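Hydrogenase maturation factor (Thermoanaerobacter tengcongensis, PDB 3VTH) probably transfers the carbamoyl group of carbamoyl phosphate, with ATP, to the C-terminal cysteine of HypE during [NiFe]-hydrogenase maturation. Local coordinates at residues A[9-20]-A[76-87]; A[548-558]-A[594-602]. All coordinates share one frame; numbering follows the deposited sequence.

In the fold
HypF illustrates how one long chain strings together separate domains, two of which are sampled here. Near the N terminus, contact 1 joins strand 10-17 to strand 76-85, closing a loop of 55 residues that carries two helices and two further strands of the acylphosphatase-like domain. The chain then passes through the two zinc fingers and the large mixed sheet of the YrdC-like domain before entering the Kae1-like region. There contact 2 sets helix 551-558 against helix 597-602, over a mostly helical loop, beside a bound nucleotide analogue. The two contacts follow in series, neither nested nor crossed, with centres about 58 Å apart on opposite sides of the chain's centre.

Contact 1 of 2, residues A[9-20]-A[76-87]; sequences IQARQINIFGIV and VIDEIQVREVEV
Ile14 and Ile16 pack against Val82, Ile80 and Ile77 on the inner face of an antiparallel strand pair, 10-17 with 76-85, in the alpha/beta sandwich of an acylphosphatase-like domain. Strand 76-85 is an edge of the five-stranded sheet, and helices 25-35 and 57-69 cover this face. Ile14 and Ile16 are buried there: Ile14 CG2 meets Ile80 CG2 at 3.9 Å, the two side chains running alongside each other in the same direction, and Ile16 CG2 sits equally near Ile77 CG2. The far end of strand 76-85 is the solvent side, with Val82, Arg83 and Glu84 exposed. On the other face, Phe17 turns its ring edge to the Gln81 amide, CE1 being 3.4 Å from Gln81 CD; its CG lies beside the backbone N (chi1 -56°), which swings the ring toward strand 76-85. Gln81 is held from two neighbours, giving NE2 to Glu79 OE1 and taking Arg83 NH1 on OE1, while a water joins Arg83 NH1 to Gln13 O. At Phe17 the pairing slips by one residue in a classic beta bulge. Gly18 follows, with backbone angles that call for glycine. Phe17 O accepts Asp78 N at 2.9 Å and, weakly, Glu79 N at 3.4 Å.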
loop_
_atom_site.group_PDB
_atom_site.type_symbol
_atom_site.label_atom_id
_atom_site.label_comp_id
_atom_site.label_asym_id
_atom_site.label_seq_id
_atom_site.Cartn_x
_atom_site.Cartn_y
_atom_site.Cartn_z
ATOM N N ILE A 9 -15.638 45.235 -15.905
ATOM C CA ILE A 9 -15.120 43.939 -16.286
ATOM C C ILE A 9 -13.659 43.832 -15.862
ATOM O O ILE A 9 -12.849 44.711 -16.155
ATOM C CB ILE A 9 -15.334 43.681 -17.811
ATOM C CG1 ILE A 9 -16.819 43.889 -18.203
ATOM C CG2 ILE A 9 -14.791 42.303 -18.234
ATOM C CD1 ILE A 9 -17.846 42.880 -17.557
ATOM N N GLN A 10 -13.350 42.765 -15.133
ATOM C CA GLN A 10 -11.990 42.473 -14.709
ATOM C C GLN A 10 -11.621 41.088 -15.231
ATOM O O GLN A 10 -12.487 40.344 -15.694
ATOM C CB GLN A 10 -11.884 42.478 -13.183
ATOM C CG GLN A 10 -11.882 43.859 -12.541
ATOM C CD GLN A 10 -11.263 43.814 -11.155
ATOM O OE1 GLN A 10 -11.972 43.726 -10.152
ATOM N NE2 GLN A 10 -9.930 43.831 -11.095
ATOM N N ALA A 11 -10.338 40.750 -15.158
ATOM C CA ALA A 11 -9.880 39.440 -15.594
ATOM C C ALA A 11 -8.961 38.806 -14.559
ATOM O O ALA A 11 -8.153 39.484 -13.929
ATOM C CB ALA A 11 -9.187 39.541 -16.948
ATOM N N ARG A 12 -9.104 37.500 -14.377
ATOM C CA ARG A 12 -8.224 36.756 -13.490
ATOM C C ARG A 12 -7.697 35.512 -14.186
ATOM O O ARG A 12 -8.430 34.843 -14.893
ATOM C CB ARG A 12 -8.964 36.328 -12.217
ATOM C CG ARG A 12 -9.400 37.462 -11.321
ATOM C CD ARG A 12 -8.223 38.184 -10.719
ATOM N NE ARG A 12 -8.669 39.239 -9.810
ATOM C CZ ARG A 12 -8.980 40.476 -10.186
ATOM N NH1 ARG A 12 -8.897 40.839 -11.465
ATOM N NH2 ARG A 12 -9.372 41.356 -9.273
ATOM N N GLN A 13 -6.416 35.216 -13.987
ATOM C CA GLN A 13 -5.881 33.922 -14.385
ATOM C C GLN A 13 -5.762 33.080 -13.127
ATOM O O GLN A 13 -5.253 33.556 -12.111
ATOM C CB GLN A 13 -4.526 34.092 -15.058
ATOM C CG GLN A 13 -3.801 32.790 -15.343
ATOM C CD GLN A 13 -2.336 33.041 -15.627
ATOM O OE1 GLN A 13 -1.984 34.024 -16.282
ATOM N NE2 GLN A 13 -1.473 32.168 -15.124
ATOM N N ILE A 14 -6.255 31.843 -13.197
ATOM C CA ILE A 14 -6.294 30.937 -12.053
ATOM C C ILE A 14 -5.628 29.602 -12.417
ATOM O O ILE A 14 -6.004 28.959 -13.394
ATOM C CB ILE A 14 -7.755 30.704 -11.553
ATOM C CG1 ILE A 14 -8.432 32.042 -11.199
ATOM C CG2 ILE A 14 -7.776 29.755 -10.327
ATOM C CD1 ILE A 14 -9.966 31.998 -11.191
ATOM N N ASN A 15 -4.630 29.203 -11.639
ATOM C CA ASN A 15 -3.968 27.907 -11.823
ATOM C C ASN A 15 -4.232 27.049 -10.607
ATOM O O ASN A 15 -4.087 27.512 -9.464
ATOM C CB ASN A 15 -2.461 28.087 -11.999
ATOM C CG ASN A 15 -2.118 28.805 -13.268
ATOM O OD1 ASN A 15 -1.973 28.185 -14.323
ATOM N ND2 ASN A 15 -2.014 30.119 -13.192
ATOM N N ILE A 16 -4.639 25.810 -10.851
ATOM C CA ILE A 16 -4.959 24.895 -9.772
ATOM C C ILE A 16 -4.040 23.674 -9.880
ATOM O O ILE A 16 -3.850 23.130 -10.974
ATOM C CB ILE A 16 -6.438 24.490 -9.810
ATOM C CG1 ILE A 16 -7.322 25.748 -9.987
ATOM C CG2 ILE A 16 -6.812 23.632 -8.554
ATOM C CD1 ILE A 16 -8.778 25.529 -9.780
ATOM N N PHE A 17 -3.465 23.275 -8.747
ATOM C CA PHE A 17 -2.447 22.234 -8.699
ATOM C C PHE A 17 -2.865 21.100 -7.773
ATOM O O PHE A 17 -3.578 21.330 -6.802
ATOM C CB PHE A 17 -1.114 22.817 -8.194
ATOM C CG PHE A 17 -0.618 23.990 -9.002
ATOM C CD1 PHE A 17 -0.763 25.285 -8.533
ATOM C CD2 PHE A 17 -0.021 23.794 -10.241
ATOM C CE1 PHE A 17 -0.301 26.387 -9.282
ATOM C CE2 PHE A 17 0.441 24.875 -11.001
ATOM C CZ PHE A 17 0.302 26.177 -10.518
ATOM N N GLY A 18 -2.365 19.898 -8.058
ATOM C CA GLY A 18 -2.669 18.693 -7.279
ATOM C C GLY A 18 -3.273 17.639 -8.185
ATOM O O GLY A 18 -2.981 17.594 -9.381
ATOM N N ILE A 19 -4.098 16.759 -7.620
ATOM C CA ILE A 19 -4.873 15.852 -8.453
ATOM C C ILE A 19 -6.070 16.657 -8.974
ATOM O O ILE A 19 -7.085 16.816 -8.294
ATOM C CB ILE A 19 -5.301 14.573 -7.705
ATOM C CG1 ILE A 19 -4.053 13.815 -7.201
ATOM C CG2 ILE A 19 -6.202 13.676 -8.619
ATOM C CD1 ILE A 19 -4.350 12.561 -6.345
ATOM N N VAL A 20 -5.911 17.216 -10.162
ATOM C CA VAL A 20 -6.885 18.173 -10.683
ATOM C C VAL A 20 -7.271 17.854 -12.136
ATOM O O VAL A 20 -7.949 18.658 -12.789
ATOM C CB VAL A 20 -6.368 19.621 -10.538
ATOM C CG1 VAL A 20 -6.152 19.983 -9.056
ATOM C CG2 VAL A 20 -5.052 19.817 -11.327
ATOM N N VAL A 76 -7.801 16.382 -5.532
ATOM C CA VAL A 76 -7.036 16.596 -4.319
ATOM C C VAL A 76 -6.213 17.847 -4.623
ATOM O O VAL A 76 -5.103 17.755 -5.136
ATOM C CB VAL A 76 -6.121 15.397 -3.960
ATOM C CG1 VAL A 76 -5.347 15.670 -2.653
ATOM C CG2 VAL A 76 -6.941 14.076 -3.858
ATOM N N ILE A 77 -6.796 19.003 -4.325
ATOM C CA ILE A 77 -6.190 20.295 -4.607
ATOM C C ILE A 77 -5.149 20.644 -3.556
ATOM O O ILE A 77 -5.442 20.616 -2.356
ATOM C CB ILE A 77 -7.264 21.414 -4.641
ATOM C CG1 ILE A 77 -8.281 21.150 -5.765
ATOM C CG2 ILE A 77 -6.605 22.816 -4.755
ATOM C CD1 ILE A 77 -9.501 22.095 -5.731
ATOM N N ASP A 78 -3.929 20.960 -3.989
ATOM C CA ASP A 78 -2.865 21.388 -3.078
ATOM C C ASP A 78 -2.603 22.904 -3.131
ATOM O O ASP A 78 -2.089 23.477 -2.191
ATOM C CB ASP A 78 -1.575 20.608 -3.367
ATOM C CG ASP A 78 -1.734 19.115 -3.147
ATOM O OD1 ASP A 78 -2.270 18.718 -2.088
ATOM O OD2 ASP A 78 -1.328 18.338 -4.038
ATOM N N GLU A 79 -2.931 23.538 -4.263
ATOM C CA GLU A 79 -2.693 24.984 -4.423
ATOM C C GLU A 79 -3.577 25.602 -5.498
ATOM O O GLU A 79 -3.816 24.994 -6.564
ATOM C CB GLU A 79 -1.212 25.282 -4.723
ATOM C CG GLU A 79 -0.860 26.787 -4.841
ATOM C CD GLU A 79 0.604 27.044 -5.191
ATOM O OE1 GLU A 79 1.042 28.208 -5.081
ATOM O OE2 GLU A 79 1.318 26.084 -5.572
ATOM N N ILE A 80 -4.059 26.810 -5.201
ATOM C CA ILE A 80 -4.801 27.633 -6.154
ATOM C C ILE A 80 -4.056 28.969 -6.261
ATOM O O ILE A 80 -3.825 29.627 -5.248
ATOM C CB ILE A 80 -6.273 27.886 -5.681
ATOM C CG1 ILE A 80 -7.072 26.576 -5.639
ATOM C CG2 ILE A 80 -6.980 28.911 -6.576
ATOM C CD1 ILE A 80 -8.445 26.683 -4.959
ATOM N N GLN A 81 -3.659 29.356 -7.470
ATOM C CA GLN A 81 -2.987 30.648 -7.673
ATOM C C GLN A 81 -3.917 31.533 -8.478
ATOM O O GLN A 81 -4.497 31.088 -9.466
ATOM C CB GLN A 81 -1.645 30.499 -8.407
ATOM C CG GLN A 81 -0.568 29.736 -7.648
ATOM C CD GLN A 81 0.720 29.558 -8.450
ATOM O OE1 GLN A 81 0.771 29.837 -9.657
ATOM N NE2 GLN A 81 1.761 29.086 -7.781
ATOM N N VAL A 82 -4.068 32.779 -8.048
ATOM C CA VAL A 82 -4.969 33.719 -8.712
ATOM C C VAL A 82 -4.179 34.984 -9.029
ATOM O O VAL A 82 -3.537 35.550 -8.147
ATOM C CB VAL A 82 -6.186 34.039 -7.803
ATOM C CG1 VAL A 82 -7.087 35.142 -8.403
ATOM C CG2 VAL A 82 -6.984 32.763 -7.502
ATOM N N ARG A 83 -4.229 35.416 -10.288
ATOM C CA ARG A 83 -3.508 36.611 -10.745
ATOM C C ARG A 83 -4.464 37.554 -11.476
ATOM O O ARG A 83 -5.323 37.104 -12.231
ATOM C CB ARG A 83 -2.397 36.224 -11.727
ATOM C CG ARG A 83 -1.212 35.445 -11.154
ATOM C CD ARG A 83 -0.503 34.697 -12.294
ATOM N NE ARG A 83 0.844 34.224 -11.960
ATOM C CZ ARG A 83 1.151 32.987 -11.566
ATOM N NH1 ARG A 83 0.209 32.065 -11.425
ATOM N NH2 ARG A 83 2.416 32.673 -11.303
ATOM N N GLU A 84 -4.290 38.852 -11.249
ATOM C CA GLU A 84 -4.943 39.911 -12.030
ATOM C C GLU A 84 -4.279 39.991 -13.409
ATOM O O GLU A 84 -3.061 40.085 -13.502
ATOM C CB GLU A 84 -4.804 41.261 -11.303
ATOM C CG GLU A 84 -5.434 42.457 -12.043
ATOM C CD GLU A 84 -4.866 43.846 -11.654
ATOM O OE1 GLU A 84 -3.776 43.953 -11.034
ATOM O OE2 GLU A 84 -5.522 44.856 -11.996
ATOM N N VAL A 85 -5.070 39.918 -14.476
ATOM C CA VAL A 85 -4.536 40.026 -15.842
ATOM C C VAL A 85 -5.376 41.019 -16.619
ATOM O O VAL A 85 -6.435 41.424 -16.148
ATOM C CB VAL A 85 -4.495 38.655 -16.595
ATOM C CG1 VAL A 85 -3.507 37.698 -15.937
ATOM C CG2 VAL A 85 -5.893 38.013 -16.703
ATOM N N GLU A 86 -4.913 41.413 -17.801
ATOM C CA GLU A 86 -5.677 42.348 -18.640
ATOM C C GLU A 86 -6.864 41.636 -19.296
ATOM O O GLU A 86 -6.817 40.433 -19.536
ATOM C CB GLU A 86 -4.790 42.991 -19.708
ATOM C CG GLU A 86 -3.469 43.579 -19.188
ATOM C CD GLU A 86 -3.611 44.368 -17.878
ATOM O OE1 GLU A 86 -3.140 43.859 -16.828
ATOM O OE2 GLU A 86 -4.195 45.474 -17.896
ATOM N N VAL A 87 -7.924 42.388 -19.566
ATOM C CA VAL A 87 -9.124 41.864 -20.220
ATOM C C VAL A 87 -8.885 41.661 -21.724
ATOM O O VAL A 87 -8.350 42.539 -22.395
ATOM C CB VAL A 87 -10.313 42.829 -19.996
ATOM C CG1 VAL A 87 -11.560 42.384 -20.777
ATOM C CG2 VAL A 87 -10.604 42.963 -18.499
HETATM O O HOH W 1 -8.301 42.870 -14.870
HETATM O O HOH W 2 -2.811 32.308 -11.532
#

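Contact 2 of 2, residues A[548-558]-A[594-602]; sequences IKKIYRTALGF and VSSMGRFFD. With AP2 (phosphomethylphosphonic acid adenosyl ester), chain H.
Arg599 reaches across from helix 597-602 to three residues of segment 548-558, and its side chain can be read atom by atom. Its CB lies 3.7 Å from Phe558 CE2 and also meets Thr554 CG2. Arg599 CD passes Thr554 OG1 at 4.1 Å. Bends at chi2 (-64°) and chi3 (69°) then fold the chain back toward its own helix, where NE and NH2 grip Asp602 side-on, both on OD2 and from the same face of the carboxylate. Of the two bonds, Arg599 NH2 to Asp602 OD2 is the shorter, at 2.8 Å. Arg599 NH1 lies under Ile548 CD1, 3.6 Å away, the methyl resting over one guanidinium face. The two helices cross at -102° in the second subdomain of the Kae1-like, actin-ATPase-type fold, where Gly598, Arg599 and Phe601 line the pocket of the bound nucleotide analogue. Arg599 NH2 comes within 3.7 Å of the ribose O2' of the analogue, and Phe601 lays a face over C2 of the adenine. With an alanine here in place of Arg599, the buried Asp602 is likely to lose its charged mate and a gap to open beneath Ile548 CD1. Asp602 OD2 also accepts from a water that touches Thr554 OG1, and a second water lies between it and Ile548 O. Farther along, the Phe558 ring sits against the start of helix 597-602, with Arg599 O over one face and Phe558 CZ 3.6 Å from Phe600 N.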
loop_
_atom_site.group_PDB
_atom_site.type_symbol
_atom_site.label_atom_id
_atom_site.label_comp_id
_atom_site.label_asym_id
_atom_site.label_seq_id
_atom_site.Cartn_x
_atom_site.Cartn_y
_atom_site.Cartn_z
ATOM N N ILE A 548 15.142 -18.378 8.280
ATOM C CA ILE A 548 13.920 -17.648 7.937
ATOM C C ILE A 548 12.695 -18.582 7.951
ATOM O O ILE A 548 11.691 -18.280 8.601
ATOM C CB ILE A 548 14.037 -16.913 6.551
ATOM C CG1 ILE A 548 15.080 -15.773 6.582
ATOM C CG2 ILE A 548 12.661 -16.450 6.025
ATOM C CD1 ILE A 548 15.028 -14.838 7.799
ATOM N N LYS A 549 12.793 -19.714 7.253
ATOM C CA LYS A 549 11.683 -20.672 7.175
ATOM C C LYS A 549 11.740 -21.846 8.168
ATOM O O LYS A 549 10.697 -22.310 8.633
ATOM C CB LYS A 549 11.475 -21.152 5.730
ATOM C CG LYS A 549 10.767 -20.079 4.857
ATOM C CD LYS A 549 11.054 -20.221 3.357
ATOM C CE LYS A 549 10.619 -21.589 2.821
ATOM N NZ LYS A 549 10.624 -21.617 1.334
ATOM N N LYS A 550 12.941 -22.323 8.489
ATOM C CA LYS A 550 13.093 -23.350 9.527
ATOM C C LYS A 550 13.337 -22.674 10.882
ATOM O O LYS A 550 14.472 -22.592 11.357
ATOM C CB LYS A 550 14.211 -24.335 9.172
ATOM C CG LYS A 550 13.911 -25.197 7.942
ATOM C CD LYS A 550 14.671 -26.499 7.975
ATOM C CE LYS A 550 14.029 -27.538 7.063
ATOM N NZ LYS A 550 14.066 -28.902 7.686
ATOM N N ILE A 551 12.259 -22.183 11.490
ATOM C CA ILE A 551 12.367 -21.300 12.650
ATOM C C ILE A 551 12.836 -21.972 13.940
ATOM O O ILE A 551 13.229 -21.284 14.876
ATOM C CB ILE A 551 11.073 -20.476 12.913
ATOM C CG1 ILE A 551 9.938 -21.361 13.428
ATOM C CG2 ILE A 551 10.664 -19.680 11.655
ATOM C CD1 ILE A 551 8.709 -20.558 13.867
ATOM N N TYR A 552 12.799 -23.302 14.003
ATOM C CA TYR A 552 13.406 -23.972 15.152
ATOM C C TYR A 552 14.918 -23.690 15.199
ATOM O O TYR A 552 15.506 -23.678 16.273
ATOM C CB TYR A 552 13.099 -25.478 15.183
ATOM C CG TYR A 552 13.629 -26.246 13.989
ATOM C CD1 TYR A 552 12.871 -26.366 12.819
ATOM C CD2 TYR A 552 14.885 -26.866 14.034
ATOM C CE1 TYR A 552 13.359 -27.078 11.719
ATOM C CE2 TYR A 552 15.377 -27.579 12.945
ATOM C CZ TYR A 552 14.613 -27.681 11.793
ATOM O OH TYR A 552 15.101 -28.381 10.712
ATOM N N ARG A 553 15.525 -23.427 14.035
ATOM C CA ARG A 553 16.930 -23.015 13.950
ATOM C C ARG A 553 17.148 -21.629 14.544
ATOM O O ARG A 553 18.183 -21.352 15.157
ATOM C CB ARG A 553 17.410 -23.019 12.500
ATOM C CG ARG A 553 17.414 -24.396 11.821
ATOM C CD ARG A 553 17.789 -24.268 10.343
ATOM N NE ARG A 553 19.142 -23.738 10.141
ATOM C CZ ARG A 553 20.191 -24.458 9.742
ATOM N NH1 ARG A 553 20.072 -25.756 9.477
ATOM N NH2 ARG A 553 21.371 -23.872 9.598
ATOM N N THR A 554 16.169 -20.753 14.352
ATOM C CA THR A 554 16.212 -19.434 14.956
ATOM C C THR A 554 16.138 -19.574 16.467
ATOM O O THR A 554 16.911 -18.942 17.185
ATOM C CB THR A 554 15.067 -18.524 14.450
ATOM O OG1 THR A 554 15.314 -18.197 13.085
ATOM C CG2 THR A 554 15.015 -17.228 15.258
ATOM N N ALA A 555 15.223 -20.416 16.947
ATOM C CA ALA A 555 15.110 -20.656 18.386
ATOM C C ALA A 555 16.414 -21.208 18.973
ATOM O O ALA A 555 16.840 -20.785 20.046
ATOM C CB ALA A 555 13.944 -21.589 18.696
ATOM N N LEU A 556 17.038 -22.162 18.284
ATOM C CA LEU A 556 18.317 -22.723 18.754
ATOM C C LEU A 556 19.413 -21.653 18.860
ATOM O O LEU A 556 20.199 -21.625 19.817
ATOM C CB LEU A 556 18.774 -23.862 17.841
ATOM C CG LEU A 556 17.944 -25.141 17.948
ATOM C CD1 LEU A 556 18.328 -26.106 16.859
ATOM C CD2 LEU A 556 18.123 -25.783 19.343
ATOM N N GLY A 557 19.474 -20.790 17.860
ATOM C CA GLY A 557 20.343 -19.623 17.921
ATOM C C GLY A 557 20.100 -18.779 19.167
ATOM O O GLY A 557 21.048 -18.401 19.858
ATOM N N PHE A 558 18.839 -18.498 19.476
ATOM C CA PHE A 558 18.508 -17.646 20.634
ATOM C C PHE A 558 18.886 -18.302 21.969
ATOM O O PHE A 558 19.168 -17.595 22.953
ATOM C CB PHE A 558 17.021 -17.246 20.629
ATOM C CG PHE A 558 16.728 -15.986 19.844
ATOM C CD1 PHE A 558 16.190 -14.866 20.474
ATOM C CD2 PHE A 558 17.042 -15.900 18.489
ATOM C CE1 PHE A 558 15.925 -13.677 19.750
ATOM C CE2 PHE A 558 16.782 -14.731 17.763
ATOM C CZ PHE A 558 16.228 -13.610 18.408
ATOM N N VAL A 594 22.263 -11.357 15.175
ATOM C CA VAL A 594 21.021 -10.597 14.959
ATOM C C VAL A 594 20.473 -9.948 16.216
ATOM O O VAL A 594 20.486 -10.539 17.309
ATOM C CB VAL A 594 19.889 -11.466 14.315
ATOM C CG1 VAL A 594 20.428 -12.252 13.135
ATOM C CG2 VAL A 594 19.275 -12.447 15.372
ATOM N N SER A 595 20.004 -8.720 16.041
ATOM C CA SER A 595 19.168 -8.016 17.024
ATOM C C SER A 595 17.893 -7.780 16.245
ATOM O O SER A 595 17.860 -6.947 15.337
ATOM C CB SER A 595 19.805 -6.671 17.417
ATOM O OG SER A 595 18.869 -5.790 18.040
ATOM N N SER A 596 16.844 -8.538 16.536
ATOM C CA SER A 596 15.694 -8.538 15.631
ATOM C C SER A 596 14.412 -8.898 16.360
ATOM O O SER A 596 14.322 -9.959 16.966
ATOM C CB SER A 596 15.930 -9.538 14.493
ATOM O OG SER A 596 14.724 -9.814 13.779
ATOM N N MET A 597 13.414 -8.020 16.263
ATOM C CA MET A 597 12.099 -8.300 16.852
ATOM C C MET A 597 11.400 -9.433 16.107
ATOM O O MET A 597 10.731 -10.273 16.709
ATOM C CB MET A 597 11.233 -7.028 16.898
ATOM C CG MET A 597 9.918 -7.176 17.725
ATOM S SD MET A 597 10.176 -7.761 19.419
ATOM C CE MET A 597 11.265 -6.481 20.082
ATOM N N GLY A 598 11.581 -9.481 14.792
ATOM C CA GLY A 598 11.019 -10.586 13.986
ATOM C C GLY A 598 11.536 -11.962 14.393
ATOM O O GLY A 598 10.753 -12.911 14.550
ATOM N N ARG A 599 12.852 -12.079 14.568
ATOM C CA ARG A 599 13.441 -13.346 14.979
ATOM C C ARG A 599 13.065 -13.680 16.419
ATOM O O ARG A 599 12.885 -14.855 16.756
ATOM C CB ARG A 599 14.978 -13.360 14.809
ATOM C CG ARG A 599 15.510 -13.134 13.361
ATOM C CD ARG A 599 15.129 -14.215 12.323
ATOM N NE ARG A 599 13.700 -14.179 12.014
ATOM C CZ ARG A 599 13.131 -13.379 11.107
ATOM N NH1 ARG A 599 13.866 -12.548 10.370
ATOM N NH2 ARG A 599 11.816 -13.414 10.939
ATOM N N PHE A 600 12.971 -12.654 17.268
ATOM C CA PHE A 600 12.495 -12.848 18.655
ATOM C C PHE A 600 11.109 -13.510 18.631
ATOM O O PHE A 600 10.885 -14.548 19.293
ATOM C CB PHE A 600 12.479 -11.507 19.421
ATOM C CG PHE A 600 12.438 -11.621 20.938
ATOM C CD1 PHE A 600 12.409 -12.853 21.597
ATOM C CD2 PHE A 600 12.375 -10.452 21.711
ATOM C CE1 PHE A 600 12.361 -12.927 23.009
ATOM C CE2 PHE A 600 12.316 -10.519 23.120
ATOM C CZ PHE A 600 12.306 -11.765 23.768
ATOM N N PHE A 601 10.190 -12.940 17.849
ATOM C CA PHE A 601 8.868 -13.549 17.659
ATOM C C PHE A 601 8.961 -14.987 17.149
ATOM O O PHE A 601 8.281 -15.867 17.680
ATOM C CB PHE A 601 7.988 -12.711 16.714
ATOM C CG PHE A 601 7.122 -11.712 17.434
ATOM C CD1 PHE A 601 5.736 -11.882 17.475
ATOM C CD2 PHE A 601 7.689 -10.603 18.069
ATOM C CE1 PHE A 601 4.917 -10.948 18.143
ATOM C CE2 PHE A 601 6.879 -9.664 18.737
ATOM C CZ PHE A 601 5.492 -9.848 18.782
ATOM N N ASP A 602 9.815 -15.232 16.149
ATOM C CA ASP A 602 9.958 -16.603 15.606
ATOM C C ASP A 602 10.484 -17.584 16.660
ATOM O O ASP A 602 10.029 -18.730 16.731
ATOM C CB ASP A 602 10.868 -16.635 14.377
ATOM C CG ASP A 602 10.205 -16.040 13.133
ATOM O OD1 ASP A 602 8.976 -15.792 13.148
ATOM O OD2 ASP A 602 10.936 -15.807 12.146
HETATM P PB AP2 H . 12.709 -6.546 6.986
HETATM O O1B AP2 H . 12.493 -7.367 8.232
HETATM O O2B AP2 H . 13.131 -5.123 7.187
HETATM O O3B AP2 H . 13.495 -7.300 5.943
HETATM C C3A AP2 H . 11.039 -6.460 6.285
HETATM P PA AP2 H . 9.841 -5.501 7.257
HETATM O O1A AP2 H . 8.676 -5.431 6.280
HETATM O O2A AP2 H . 10.359 -4.232 7.889
HETATM O "O5'" AP2 H . 9.463 -6.466 8.500
HETATM C "C5'" AP2 H . 8.713 -7.641 8.218
HETATM C "C4'" AP2 H . 8.837 -8.502 9.455
HETATM O "O4'" AP2 H . 8.037 -7.952 10.502
HETATM C "C3'" AP2 H . 8.304 -9.905 9.246
HETATM O "O3'" AP2 H . 9.260 -10.715 8.553
HETATM C "C2'" AP2 H . 8.069 -10.318 10.685
HETATM O "O2'" AP2 H . 9.333 -10.748 11.203
HETATM C "C1'" AP2 H . 7.607 -9.018 11.359
HETATM N N9 AP2 H . 6.123 -9.094 11.485
HETATM C C8 AP2 H . 5.205 -9.138 10.488
HETATM N N7 AP2 H . 3.940 -9.260 10.972
HETATM C C5 AP2 H . 4.031 -9.293 12.316
HETATM C C6 AP2 H . 3.081 -9.413 13.450
HETATM N N6 AP2 H . 1.743 -9.510 13.242
HETATM N N1 AP2 H . 3.604 -9.424 14.707
HETATM C C2 AP2 H . 4.929 -9.307 14.945
HETATM N N3 AP2 H . 5.847 -9.209 13.959
HETATM C C4 AP2 H . 5.463 -9.197 12.651
HETATM O O HOH W 3 10.116 -16.452 9.679
HETATM O O HOH W 4 13.163 -17.321 11.826
#